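Local coordinates for type 2A phosphatase-associated protein 42 (Saccharomyces cerevisiae, PDB 2V0P) that binds type 2A-family phosphatase catalytic subunits, inhibits the phosphatase SIT4 and acts in the TOR signalling response to nitrogen source, at residues 16-20 against 31-35; 42-46 against 75-79; 83-88 against 100-104; 141-147 against 220-224; 146-150 against 161-166. Residue numbers count along the deposited sequence, not the author numbering.

Contact 1. Residues 16-20 against 31-35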
# COMPACT_ATOMS: atom_id res chain seq x y z
N SER A 16 -1.21 17.26 -21.75
CA SER A 16 0.06 17.78 -21.24
C SER A 16 -0.02 19.12 -20.58
O SER A 16 0.68 19.36 -19.63
CB SER A 16 1.14 17.82 -22.35
OG SER A 16 1.36 16.52 -22.81
N THR A 17 -0.86 20.00 -21.10
CA THR A 17 -0.91 21.35 -20.65
C THR A 17 -1.86 21.54 -19.45
O THR A 17 -1.62 22.39 -18.63
CB THR A 17 -1.28 22.31 -21.79
OG1 THR A 17 -2.54 21.94 -22.34
CG2 THR A 17 -0.23 22.25 -22.90
N LYS A 18 -2.90 20.72 -19.36
CA LYS A 18 -3.98 21.00 -18.42
C LYS A 18 -4.47 19.83 -17.60
O LYS A 18 -5.08 20.03 -16.57
CB LYS A 18 -5.21 21.63 -19.14
CG LYS A 18 -4.95 22.97 -19.72
CD LYS A 18 -6.23 23.70 -20.01
CE LYS A 18 -5.97 25.19 -20.18
NZ LYS A 18 -5.60 25.83 -18.89
N LEU A 19 -4.25 18.61 -18.05
CA LEU A 19 -4.81 17.47 -17.37
C LEU A 19 -3.78 16.62 -16.66
O LEU A 19 -4.10 16.01 -15.65
CB LEU A 19 -5.67 16.60 -18.31
CG LEU A 19 -6.74 17.43 -19.05
CD1 LEU A 19 -7.36 16.67 -20.27
CD2 LEU A 19 -7.80 17.84 -18.11
N GLU A 20 -2.55 16.56 -17.19
CA GLU A 20 -1.50 15.77 -16.55
C GLU A 20 -1.25 16.25 -15.11
O GLU A 20 -1.26 15.46 -14.18
CB GLU A 20 -0.20 15.83 -17.32
CG GLU A 20 0.77 14.77 -16.84
CD GLU A 20 1.97 14.61 -17.75
OE1 GLU A 20 2.12 15.41 -18.72
OE2 GLU A 20 2.77 13.68 -17.51
N TYR A 31 -11.92 21.12 -13.68
CA TYR A 31 -11.02 20.03 -14.06
C TYR A 31 -11.75 18.78 -14.60
O TYR A 31 -11.40 18.28 -15.63
CB TYR A 31 -10.02 19.68 -12.92
CG TYR A 31 -9.05 18.57 -13.26
CD1 TYR A 31 -7.84 18.86 -13.88
CD2 TYR A 31 -9.32 17.27 -12.97
CE1 TYR A 31 -7.00 17.90 -14.24
CE2 TYR A 31 -8.45 16.27 -13.31
CZ TYR A 31 -7.28 16.61 -13.96
OH TYR A 31 -6.37 15.65 -14.29
N GLN A 32 -12.73 18.26 -13.89
CA GLN A 32 -13.36 17.04 -14.28
C GLN A 32 -14.12 17.24 -15.63
O GLN A 32 -14.22 16.32 -16.44
CB GLN A 32 -14.31 16.53 -13.22
CG GLN A 32 -13.65 15.98 -11.96
CD GLN A 32 -12.71 14.88 -12.30
OE1 GLN A 32 -13.07 13.93 -13.00
NE2 GLN A 32 -11.50 15.01 -11.86
N GLY A 33 -14.66 18.44 -15.80
CA GLY A 33 -15.41 18.87 -16.96
C GLY A 33 -14.56 18.74 -18.21
O GLY A 33 -14.96 18.07 -19.12
N LEU A 34 -13.38 19.36 -18.23
CA LEU A 34 -12.40 19.23 -19.34
C LEU A 34 -11.90 17.81 -19.51
O LEU A 34 -11.73 17.31 -20.63
CB LEU A 34 -11.21 20.16 -19.14
CG LEU A 34 -10.08 20.16 -20.17
CD1 LEU A 34 -10.64 20.58 -21.53
CD2 LEU A 34 -9.06 21.15 -19.69
N LEU A 35 -11.69 17.11 -18.39
CA LEU A 35 -11.23 15.75 -18.45
C LEU A 35 -12.26 14.85 -19.13
O LEU A 35 -11.92 14.09 -20.04
CB LEU A 35 -10.80 15.24 -17.04
CG LEU A 35 -10.27 13.83 -16.96
CD1 LEU A 35 -8.86 13.69 -17.49
CD2 LEU A 35 -10.35 13.34 -15.57
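Residues 16-19 of helix 4-19, which include a wider pi-type turn, come close to the early part of helix 29-52, with the CA atoms of Leu-19 and Leu-35 6.7 Å apart. This is the foot of the first helical hairpin of the all-helical, tetratricopeptide repeat-like N-terminal domain, with only ten residues joining the two segments. Helix 4-19 meets helix 29-52 mainly through Leu-19, which is buried and gives up 110 Å² of the 276 Å² covered in total. Its CA-to-CB bond runs sideways, but the end of the side chain swings in, so that CD2 of Leu-19 lies 3.9 Å from CG of Leu-34 and 4.1 Å from CB of Leu-35. Leu-82 of helix 75-83 also touches Leu-19 and Leu-35, which extends this apolar patch to the third helix. At the more exposed margin, CD of Lys-18 meets CD2 of Leu-34 at 3.8 Å while the end of the lysine leads away. The ring edge of Tyr-31 faces the carbonyl O atoms of Lys-18 and Leu-19, its CE1 lies 4.0 Å from CD2 of Leu-19, and its hydroxyl OH donates a hydrogen bond of 2.7 Å to the carbonyl O of Leu-19.

Contact 2. Residues 42-46 against 75-79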
# COMPACT_ATOMS: atom_id res chain seq x y z
N LEU A 42 -11.50 11.49 -27.24
CA LEU A 42 -10.58 10.38 -27.52
C LEU A 42 -11.31 9.07 -27.80
O LEU A 42 -10.86 8.30 -28.57
CB LEU A 42 -9.53 10.26 -26.43
CG LEU A 42 -8.41 9.23 -26.61
CD1 LEU A 42 -7.66 9.52 -27.92
CD2 LEU A 42 -7.44 9.33 -25.42
N LEU A 43 -12.45 8.83 -27.16
CA LEU A 43 -13.20 7.64 -27.37
C LEU A 43 -13.77 7.71 -28.81
O LEU A 43 -13.78 6.74 -29.52
CB LEU A 43 -14.35 7.57 -26.37
CG LEU A 43 -13.98 7.15 -24.92
CD1 LEU A 43 -15.23 7.28 -24.08
CD2 LEU A 43 -13.49 5.75 -24.92
N ASN A 44 -14.22 8.88 -29.18
CA ASN A 44 -14.77 9.11 -30.50
C ASN A 44 -13.70 8.89 -31.55
O ASN A 44 -13.98 8.29 -32.57
CB ASN A 44 -15.38 10.51 -30.58
CG ASN A 44 -16.78 10.53 -30.03
OD1 ASN A 44 -17.40 9.47 -29.90
ND2 ASN A 44 -17.31 11.71 -29.73
N LEU A 45 -12.47 9.27 -31.20
CA LEU A 45 -11.29 9.14 -32.10
C LEU A 45 -10.85 7.71 -32.31
O LEU A 45 -10.64 7.25 -33.48
CB LEU A 45 -10.18 10.05 -31.63
CG LEU A 45 -8.92 10.21 -32.44
CD1 LEU A 45 -9.28 10.75 -33.83
CD2 LEU A 45 -7.99 11.15 -31.71
N LYS A 46 -10.82 6.95 -31.21
CA LYS A 46 -10.61 5.55 -31.31
C LYS A 46 -11.57 4.87 -32.27
O LYS A 46 -11.14 4.10 -33.10
CB LYS A 46 -10.69 4.89 -29.95
CG LYS A 46 -10.43 3.44 -30.03
CD LYS A 46 -10.12 2.83 -28.70
CE LYS A 46 -10.26 1.32 -28.79
NZ LYS A 46 -9.59 0.65 -27.64
N VAL A 75 -3.55 5.56 -28.51
CA VAL A 75 -4.86 6.02 -28.08
C VAL A 75 -5.27 5.32 -26.73
O VAL A 75 -5.64 5.97 -25.85
CB VAL A 75 -5.98 5.88 -29.10
CG1 VAL A 75 -5.60 6.49 -30.46
CG2 VAL A 75 -6.46 4.50 -29.25
N ASP A 76 -5.13 4.02 -26.61
CA ASP A 76 -5.46 3.38 -25.35
C ASP A 76 -4.55 3.82 -24.19
O ASP A 76 -5.03 3.84 -23.03
CB ASP A 76 -5.44 1.90 -25.49
CG ASP A 76 -6.49 1.41 -26.44
OD1 ASP A 76 -7.65 1.82 -26.26
OD2 ASP A 76 -6.13 0.63 -27.35
N TYR A 77 -3.27 4.15 -24.47
CA TYR A 77 -2.40 4.64 -23.46
C TYR A 77 -2.99 5.95 -22.87
O TYR A 77 -3.07 6.10 -21.65
CB TYR A 77 -0.98 4.86 -23.94
CG TYR A 77 -0.03 5.58 -23.02
CD1 TYR A 77 0.51 4.96 -21.84
CD2 TYR A 77 0.38 6.88 -23.31
CE1 TYR A 77 1.40 5.66 -21.03
CE2 TYR A 77 1.27 7.51 -22.50
CZ TYR A 77 1.76 6.85 -21.33
OH TYR A 77 2.61 7.49 -20.56
N TYR A 78 -3.39 6.86 -23.76
CA TYR A 78 -3.84 8.13 -23.36
C TYR A 78 -5.23 7.99 -22.61
O TYR A 78 -5.49 8.74 -21.72
CB TYR A 78 -3.89 9.08 -24.59
CG TYR A 78 -2.55 9.72 -24.83
CD1 TYR A 78 -1.74 9.31 -25.85
CD2 TYR A 78 -2.08 10.69 -23.97
CE1 TYR A 78 -0.53 9.87 -26.05
CE2 TYR A 78 -0.84 11.26 -24.14
CZ TYR A 78 -0.08 10.84 -25.20
OH TYR A 78 1.15 11.40 -25.41
N LEU A 79 -6.07 7.07 -23.02
CA LEU A 79 -7.30 6.78 -22.34
C LEU A 79 -6.97 6.29 -20.91
O LEU A 79 -7.56 6.75 -19.97
CB LEU A 79 -8.17 5.79 -23.11
CG LEU A 79 -9.00 6.20 -24.38
CD1 LEU A 79 -9.63 5.00 -24.87
CD2 LEU A 79 -10.04 7.23 -24.11
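Val-75, at the start of helix 75-83, directs its CA-to-CB bond at the facing helix and fills the space between two residues one turn apart there: its CB is 4.2 Å from CD1 of Leu-42, and its CG2 is 4.1 Å from CD of Lys-46. The backbones are closest at this end, with CA atoms of Val-75 and Lys-46 6.6 Å apart. Asp-76 starts sideways, yet its carboxylate turns inward to form a salt bridge, OD1 to NZ of Lys-46 at 2.7 Å. All four chi angles of the lysine are near trans, so the extended chain carries its amine along the interface to reach the acid; Phe-50 adds a cation-pi partner. The short helix axes approach to 10.3 Å with 160° between their N-to-C directions, an antiparallel packing of neighbouring helices as expected in a tetratricopeptide repeat-like array. Tyr-77 points away from residues 42-46 and serves the other side, stacking on Phe-211 and hydrogen-bonding to Asp-214 of helix 199-231. Tyr-78 lends its CB, 3.7 Å from CD2 of Leu-42, while its ring leads off to Ile-12 of helix 4-19. Leu-79 completes the apolar seam: its CD2 is 3.6 Å from CD2 of Leu-42 and 3.8 Å from CD2 of Leu-43, whose side chain bends back after starting away from the interface.

Contact 3. Residues 83-88 against 100-104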
# COMPACT_ATOMS: atom_id res chain seq x y z
N ILE A 83 -8.51 8.49 -17.85
CA ILE A 83 -9.48 7.83 -17.03
C ILE A 83 -9.00 7.69 -15.56
O ILE A 83 -9.75 7.90 -14.66
CB ILE A 83 -9.87 6.47 -17.59
CG1 ILE A 83 -10.53 6.64 -18.97
CG2 ILE A 83 -10.91 5.78 -16.65
CD1 ILE A 83 -10.86 5.46 -19.59
N SER A 84 -7.73 7.39 -15.34
CA SER A 84 -7.28 7.22 -13.94
C SER A 84 -7.46 8.50 -13.11
O SER A 84 -7.44 8.46 -11.87
CB SER A 84 -5.82 6.76 -13.92
OG SER A 84 -5.00 7.79 -14.34
N ARG A 85 -7.73 9.62 -13.81
CA ARG A 85 -7.78 10.91 -13.21
C ARG A 85 -9.24 11.41 -12.89
O ARG A 85 -9.40 12.42 -12.26
CB ARG A 85 -7.03 11.93 -14.08
CG ARG A 85 -5.56 11.98 -13.93
CD ARG A 85 -4.87 12.61 -15.13
NE ARG A 85 -3.44 12.76 -14.87
CZ ARG A 85 -2.55 11.78 -14.97
NH1 ARG A 85 -2.90 10.58 -15.39
NH2 ARG A 85 -1.28 12.01 -14.66
N ARG A 86 -10.23 10.68 -13.36
CA ARG A 86 -11.63 10.96 -13.15
C ARG A 86 -11.99 10.78 -11.68
O ARG A 86 -11.46 9.92 -11.02
CB ARG A 86 -12.47 10.03 -14.03
CG ARG A 86 -12.41 10.42 -15.50
CD ARG A 86 -13.35 11.62 -15.78
NE ARG A 86 -14.76 11.26 -15.80
CZ ARG A 86 -15.73 11.99 -15.25
NH1 ARG A 86 -15.45 13.12 -14.60
NH2 ARG A 86 -17.00 11.60 -15.33
N GLN A 87 -12.88 11.63 -11.20
CA GLN A 87 -13.44 11.51 -9.86
C GLN A 87 -14.92 11.88 -9.89
O GLN A 87 -15.35 12.75 -10.67
CB GLN A 87 -12.75 12.47 -8.89
CG GLN A 87 -11.33 12.32 -8.76
CD GLN A 87 -10.78 13.18 -7.66
OE1 GLN A 87 -11.52 13.74 -6.82
NE2 GLN A 87 -9.47 13.26 -7.62
N SER A 88 -15.69 11.23 -9.04
CA SER A 88 -17.12 11.58 -8.93
C SER A 88 -17.29 12.68 -7.91
O SER A 88 -16.48 12.81 -7.00
CB SER A 88 -17.92 10.36 -8.55
OG SER A 88 -19.20 10.72 -8.12
N LYS A 100 -14.80 5.73 -8.12
CA LYS A 100 -13.35 5.76 -8.22
C LYS A 100 -12.76 4.41 -8.60
O LYS A 100 -11.87 4.36 -9.41
CB LYS A 100 -12.66 6.35 -6.97
CG LYS A 100 -11.15 6.57 -7.18
CD LYS A 100 -10.88 7.82 -8.01
CE LYS A 100 -9.39 7.92 -8.30
NZ LYS A 100 -9.17 8.70 -9.56
N LEU A 101 -13.31 3.34 -8.07
CA LEU A 101 -12.82 2.00 -8.31
C LEU A 101 -13.10 1.62 -9.73
O LEU A 101 -12.26 1.02 -10.41
CB LEU A 101 -13.48 1.00 -7.37
CG LEU A 101 -13.35 1.20 -5.84
CD1 LEU A 101 -13.87 0.03 -5.19
CD2 LEU A 101 -11.93 1.46 -5.46
N ILE A 102 -14.29 2.01 -10.20
CA ILE A 102 -14.63 1.83 -11.61
C ILE A 102 -13.63 2.56 -12.56
O ILE A 102 -13.12 1.92 -13.42
CB ILE A 102 -16.06 2.25 -11.89
CG1 ILE A 102 -16.98 1.18 -11.40
CG2 ILE A 102 -16.24 2.46 -13.47
CD1 ILE A 102 -18.42 1.66 -11.19
N TYR A 103 -13.38 3.84 -12.37
CA TYR A 103 -12.34 4.55 -13.05
C TYR A 103 -10.97 3.83 -13.06
O TYR A 103 -10.35 3.69 -14.13
CB TYR A 103 -12.18 5.99 -12.54
CG TYR A 103 -13.45 6.82 -12.75
CD1 TYR A 103 -14.26 6.65 -13.88
CD2 TYR A 103 -13.88 7.71 -11.78
CE1 TYR A 103 -15.44 7.44 -14.06
CE2 TYR A 103 -15.05 8.47 -11.94
CZ TYR A 103 -15.82 8.32 -13.05
OH TYR A 103 -16.98 9.10 -13.13
N LEU A 104 -10.54 3.31 -11.90
CA LEU A 104 -9.21 2.71 -11.84
C LEU A 104 -9.20 1.42 -12.61
O LEU A 104 -8.20 1.13 -13.21
CB LEU A 104 -8.67 2.51 -10.40
CG LEU A 104 -8.49 3.80 -9.63
CD1 LEU A 104 -8.24 3.55 -8.11
CD2 LEU A 104 -7.49 4.74 -10.23
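Two hydrogen bonds and a CH-pi contact hold the loop after helix 75-83 against helix 93-120, within 393 Å² of buried surface. The hydrogen bonds share one donor: NZ of Lys-100 reaches O of Ser-84 at 2.9 Å and O of Arg-86 at 3.0 Å. Both acceptors belong to the loop backbone, at a type I beta turn running from Ile-83 to Arg-86 and closed by Arg-86 N to Ile-83 O at 3.1 Å. A single amine thus ties two carbonyls of the turn to helix 93-120.

The aromatic part belongs to Tyr-103, which loses 128 Å². CB of Arg-86 sits over its face, 3.5 Å from the ring centroid and only 10° off the normal, a nearly perpendicular CH-pi approach. The guanidinium is not hydrogen-bonded to the tyrosine: NH2 of Arg-86 and OH of Tyr-103 are 3.3 Å apart at a poor angle, and NH1 bonds to Gln-32 instead. Apolar packing is slighter, with CG2 of Ile-83 4.3 Å from CB of Tyr-103.

Leu-35, Leu-36 and Ile-39 of helix 29-52 touch Arg-86, and Asn-222 of helix 199-231 meets Ser-84 of the loop, while Glu-225 and Leu-229 touch Lys-100 of helix 93-120; in this tetratricopeptide repeat-like domain the turn leaving helix 75-83 thus lies among helices 29-52, 93-120 and 199-231.

Contact 4. Residues 141-147 against 220-224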
# COMPACT_ATOMS: atom_id res chain seq x y z
N PRO A 141 -6.51 -8.28 -13.69
CA PRO A 141 -5.06 -8.38 -13.48
C PRO A 141 -4.74 -8.13 -12.00
O PRO A 141 -5.39 -7.30 -11.36
CB PRO A 141 -4.51 -7.24 -14.29
CG PRO A 141 -5.62 -6.23 -14.32
CD PRO A 141 -6.90 -6.96 -14.21
N GLN A 142 -3.74 -8.83 -11.50
CA GLN A 142 -3.42 -8.83 -10.07
C GLN A 142 -2.01 -8.29 -9.87
O GLN A 142 -1.08 -8.66 -10.57
CB GLN A 142 -3.51 -10.25 -9.52
CG GLN A 142 -4.86 -10.89 -9.62
CD GLN A 142 -5.85 -10.26 -8.68
OE1 GLN A 142 -5.68 -10.29 -7.45
NE2 GLN A 142 -6.90 -9.67 -9.23
N LEU A 143 -1.88 -7.38 -8.91
CA LEU A 143 -0.60 -6.79 -8.51
C LEU A 143 0.37 -7.87 -8.08
O LEU A 143 1.59 -7.71 -8.17
CB LEU A 143 -0.85 -5.76 -7.41
CG LEU A 143 0.17 -4.72 -6.97
CD1 LEU A 143 0.59 -3.85 -8.06
CD2 LEU A 143 -0.50 -3.89 -5.87
N SER A 144 -0.16 -9.00 -7.64
CA SER A 144 0.67 -10.14 -7.32
C SER A 144 1.27 -10.87 -8.55
O SER A 144 2.11 -11.73 -8.37
CB SER A 144 -0.08 -11.12 -6.40
OG SER A 144 -1.47 -11.16 -6.69
N GLU A 145 0.81 -10.52 -9.76
CA GLU A 145 1.26 -11.14 -11.03
C GLU A 145 2.26 -10.28 -11.79
O GLU A 145 2.93 -10.71 -12.75
CB GLU A 145 0.06 -11.42 -11.94
CG GLU A 145 -0.95 -12.41 -11.35
CD GLU A 145 -2.20 -12.54 -12.19
OE1 GLU A 145 -2.74 -11.52 -12.63
OE2 GLU A 145 -2.64 -13.67 -12.41
N LEU A 146 2.35 -9.04 -11.38
CA LEU A 146 3.16 -8.07 -12.02
C LEU A 146 4.62 -8.13 -11.55
O LEU A 146 5.55 -7.93 -12.34
CB LEU A 146 2.53 -6.73 -11.73
CG LEU A 146 2.80 -5.49 -12.52
CD1 LEU A 146 2.31 -5.57 -13.99
CD2 LEU A 146 2.12 -4.41 -11.74
N TYR A 147 4.80 -8.39 -10.26
CA TYR A 147 6.10 -8.57 -9.64
C TYR A 147 5.96 -9.67 -8.61
O TYR A 147 4.86 -9.90 -8.09
CB TYR A 147 6.56 -7.31 -8.92
CG TYR A 147 6.81 -6.08 -9.79
CD1 TYR A 147 5.93 -5.02 -9.75
CD2 TYR A 147 7.93 -5.99 -10.59
CE1 TYR A 147 6.14 -3.89 -10.50
CE2 TYR A 147 8.16 -4.88 -11.37
CZ TYR A 147 7.27 -3.84 -11.33
OH TYR A 147 7.55 -2.76 -12.06
N GLU A 220 0.63 -0.54 -11.94
CA GLU A 220 0.97 -0.89 -10.49
C GLU A 220 0.27 0.08 -9.53
O GLU A 220 -0.41 -0.35 -8.54
CB GLU A 220 2.49 -0.89 -10.29
CG GLU A 220 2.94 -1.62 -9.02
CD GLU A 220 4.31 -1.22 -8.54
OE1 GLU A 220 4.93 -0.26 -9.06
OE2 GLU A 220 4.77 -1.86 -7.60
N GLN A 221 0.41 1.36 -9.83
CA GLN A 221 -0.11 2.41 -9.00
C GLN A 221 -1.62 2.28 -8.95
O GLN A 221 -2.16 2.32 -7.91
CB GLN A 221 0.29 3.77 -9.51
CG GLN A 221 -0.56 4.89 -9.00
CD GLN A 221 -0.35 5.16 -7.50
OE1 GLN A 221 0.75 5.03 -6.98
NE2 GLN A 221 -1.41 5.56 -6.83
N ASN A 222 -2.27 2.04 -10.09
CA ASN A 222 -3.72 1.94 -10.07
C ASN A 222 -4.27 0.68 -9.37
O ASN A 222 -5.30 0.70 -8.75
CB ASN A 222 -4.29 2.12 -11.50
CG ASN A 222 -4.06 3.52 -12.07
OD1 ASN A 222 -3.55 4.40 -11.41
ND2 ASN A 222 -4.38 3.69 -13.31
N LEU A 223 -3.58 -0.44 -9.48
CA LEU A 223 -3.99 -1.63 -8.86
C LEU A 223 -3.83 -1.47 -7.33
O LEU A 223 -4.73 -1.74 -6.64
CB LEU A 223 -3.15 -2.79 -9.36
CG LEU A 223 -3.55 -3.25 -10.78
CD1 LEU A 223 -2.79 -4.53 -11.13
CD2 LEU A 223 -5.03 -3.49 -10.84
N PHE A 224 -2.72 -0.93 -6.89
CA PHE A 224 -2.49 -0.70 -5.46
C PHE A 224 -3.48 0.29 -4.88
O PHE A 224 -4.09 0.03 -3.84
CB PHE A 224 -1.11 -0.16 -5.25
CG PHE A 224 -0.74 -0.13 -3.81
CD1 PHE A 224 -0.51 -1.31 -3.14
CD2 PHE A 224 -0.69 1.06 -3.11
CE1 PHE A 224 -0.15 -1.31 -1.77
CE2 PHE A 224 -0.35 1.07 -1.73
CZ PHE A 224 -0.06 -0.11 -1.10
O HOH W 1 6.22 -0.50 -11.46
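Leu-143 drives its side chain between Glu-220, Leu-223 and Phe-224 of helix 199-231: its CD1 lies 3.4 Å from CG of Glu-220 and 4.1 Å from CB of Leu-223, and CD2 of Leu-143 lies 3.8 Å from CD1 of Phe-224, at the ring edge. With 87 Å² covered, and the CA atoms of Leu-143 and Leu-223 6.2 Å apart, it marks the centre of the interface. Leu-223 answers with 83 Å²; its CD1 sits 3.8 Å from O of Pro-141 and 3.7 Å from N of Leu-143. The weakly bonded turn at about 143-146 thus packs on one face of the long C-terminal helix of the tetratricopeptide repeat-like domain. The start of the turn is held by Glu-145, whose OE1 accepts from N of Gln-142 at 3.1 Å, and by N of Glu-145 to O of Gln-142 at 2.8 Å. Further on, CD2 of Leu-146 is 3.8 Å from CB of Glu-220. A water bridges the far end, accepting from OH of Tyr-147 and donating to OE1 of Glu-220, both at 2.7 Å. The other carboxylate oxygen, OE2, forms a salt bridge with Lys-166 of helix 156-186. Leu-161 of the second subunit packs on Glu-220 and Phe-224. Glu-220 therefore joins both chemistries: its methylene groups enter the leucine packing, and its buried charge is met by a lysine and a water.

Contact 5. Residues 146-150 against 161-166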
# COMPACT_ATOMS: atom_id res chain seq x y z
N LEU A 146 2.35 -9.04 -11.38
CA LEU A 146 3.16 -8.07 -12.02
C LEU A 146 4.62 -8.13 -11.55
O LEU A 146 5.55 -7.93 -12.34
CB LEU A 146 2.53 -6.73 -11.73
CG LEU A 146 2.80 -5.49 -12.52
CD1 LEU A 146 2.31 -5.57 -13.99
CD2 LEU A 146 2.12 -4.41 -11.74
N TYR A 147 4.80 -8.39 -10.26
CA TYR A 147 6.10 -8.57 -9.64
C TYR A 147 5.96 -9.67 -8.61
O TYR A 147 4.86 -9.90 -8.09
CB TYR A 147 6.56 -7.31 -8.92
CG TYR A 147 6.81 -6.08 -9.79
CD1 TYR A 147 5.93 -5.02 -9.75
CD2 TYR A 147 7.93 -5.99 -10.59
CE1 TYR A 147 6.14 -3.89 -10.50
CE2 TYR A 147 8.16 -4.88 -11.37
CZ TYR A 147 7.27 -3.84 -11.33
OH TYR A 147 7.55 -2.76 -12.06
N ALA A 148 7.05 -10.37 -8.32
CA ALA A 148 7.10 -11.25 -7.15
C ALA A 148 6.87 -10.38 -5.91
O ALA A 148 7.32 -9.23 -5.87
CB ALA A 148 8.44 -11.94 -7.08
N GLN A 149 6.14 -10.88 -4.91
CA GLN A 149 5.83 -10.10 -3.71
C GLN A 149 6.30 -10.85 -2.46
O GLN A 149 6.22 -12.06 -2.43
CB GLN A 149 4.32 -9.81 -3.60
CG GLN A 149 3.67 -9.20 -4.83
CD GLN A 149 3.96 -7.71 -5.03
OE1 GLN A 149 4.67 -7.06 -4.26
NE2 GLN A 149 3.40 -7.18 -6.09
N PRO A 150 6.81 -10.13 -1.44
CA PRO A 150 7.27 -10.90 -0.28
C PRO A 150 6.09 -11.63 0.35
O PRO A 150 4.98 -11.07 0.40
CB PRO A 150 7.80 -9.82 0.67
CG PRO A 150 7.15 -8.55 0.21
CD PRO A 150 6.96 -8.68 -1.25
N LEU A 161 14.08 -9.85 -4.26
CA LEU A 161 13.62 -10.16 -5.61
C LEU A 161 12.72 -9.06 -6.22
O LEU A 161 12.92 -8.64 -7.37
CB LEU A 161 12.93 -11.53 -5.61
CG LEU A 161 12.58 -12.21 -6.94
CD1 LEU A 161 13.52 -11.84 -8.10
CD2 LEU A 161 12.62 -13.70 -6.69
N LYS A 162 11.76 -8.58 -5.45
CA LYS A 162 10.98 -7.42 -5.82
C LYS A 162 11.82 -6.19 -6.13
O LYS A 162 11.62 -5.55 -7.17
CB LYS A 162 9.92 -7.11 -4.74
CG LYS A 162 9.14 -5.84 -5.03
CD LYS A 162 7.93 -6.16 -5.84
CE LYS A 162 6.88 -5.09 -5.69
NZ LYS A 162 6.14 -5.31 -4.41
N ARG A 163 12.78 -5.85 -5.27
CA ARG A 163 13.68 -4.75 -5.56
C ARG A 163 14.45 -5.00 -6.88
O ARG A 163 14.63 -4.09 -7.65
CB ARG A 163 14.62 -4.51 -4.39
CG ARG A 163 15.69 -3.42 -4.60
CD ARG A 163 16.62 -3.27 -3.38
NE ARG A 163 17.48 -4.43 -3.14
CZ ARG A 163 18.37 -4.56 -2.16
NH1 ARG A 163 18.56 -3.59 -1.27
NH2 ARG A 163 19.09 -5.67 -2.05
N LYS A 164 14.80 -6.24 -7.15
CA LYS A 164 15.62 -6.55 -8.33
C LYS A 164 14.82 -6.25 -9.57
O LYS A 164 15.28 -5.54 -10.44
CB LYS A 164 16.07 -8.01 -8.34
CG LYS A 164 16.74 -8.38 -9.64
CD LYS A 164 17.03 -9.82 -9.71
CE LYS A 164 17.67 -10.18 -11.05
NZ LYS A 164 16.58 -10.37 -12.02
N GLU A 165 13.58 -6.75 -9.60
CA GLU A 165 12.61 -6.55 -10.70
C GLU A 165 12.19 -5.08 -10.96
O GLU A 165 12.05 -4.66 -12.12
CB GLU A 165 11.40 -7.46 -10.47
CG GLU A 165 11.68 -8.94 -10.66
CD GLU A 165 10.49 -9.86 -10.30
OE1 GLU A 165 9.31 -9.38 -10.22
OE2 GLU A 165 10.73 -11.08 -10.12
N LYS A 166 12.01 -4.32 -9.90
CA LYS A 166 11.81 -2.88 -9.91
C LYS A 166 12.98 -2.08 -10.47
O LYS A 166 12.79 -1.21 -11.39
CB LYS A 166 11.41 -2.35 -8.50
CG LYS A 166 9.98 -2.72 -8.02
CD LYS A 166 8.85 -2.13 -8.86
CE LYS A 166 8.18 -0.89 -8.25
NZ LYS A 166 7.37 -1.22 -7.03
O HOH W 2 3.97 -3.76 -6.07
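Tyr-147 points its CA-to-CB bond toward helix 156-186, and with chi1 near -64° (m) its ring meets Lys-166. Over one face comes CD of Lys-166, 3.8 Å from the ring centroid of Tyr-147 and 26° off the normal, a CH-pi contact; the m, m start of the lysine folds it onto the ring, and its NZ goes on to Glu-220 and to Glu-165 of the second subunit in salt bridges. Lys-162 bends at chi2 (90°), bringing its CD 3.6 Å from CB of Tyr-147 and 3.1 Å from O of Ala-148. The loop before helix 156-186 folds back here on that helix, part of the tetratricopeptide repeat-like domain. Glu-165, with chi1 m and chi2 t, extends so that OE1 accepts a hydrogen bond from N of Ala-148 at 3.1 Å, with an N-H...O angle of 159°. Gln-149 turns its amide inward through m, m angles and gives NE2 to O of Leu-143. Beside the glutamate, CB of Ala-148 rests 4.2 Å from CG of Leu-161.

From the N terminus, contact 1 closes the short connection between helix 4-19 and helix 29-52. Contact 2 opens only after it, closing the longer connection to helix 75-83, and contact 3 follows with the turn into helix 93-120. These three are in series, yet contacts 1 and 3 meet in space through Gln-32 with Arg-86 and Gln-87. Contact 4 spans 72 intervening residues, bringing residues 141-147 to helix 199-231, and touches contact 3 at Asn-222. Contact 5 starts from the same stretch, shares Leu-146 and Tyr-147, and lies within contact 4's span; the Glu-220 to Lys-166 salt bridge joins the two, and both touch the second subunit.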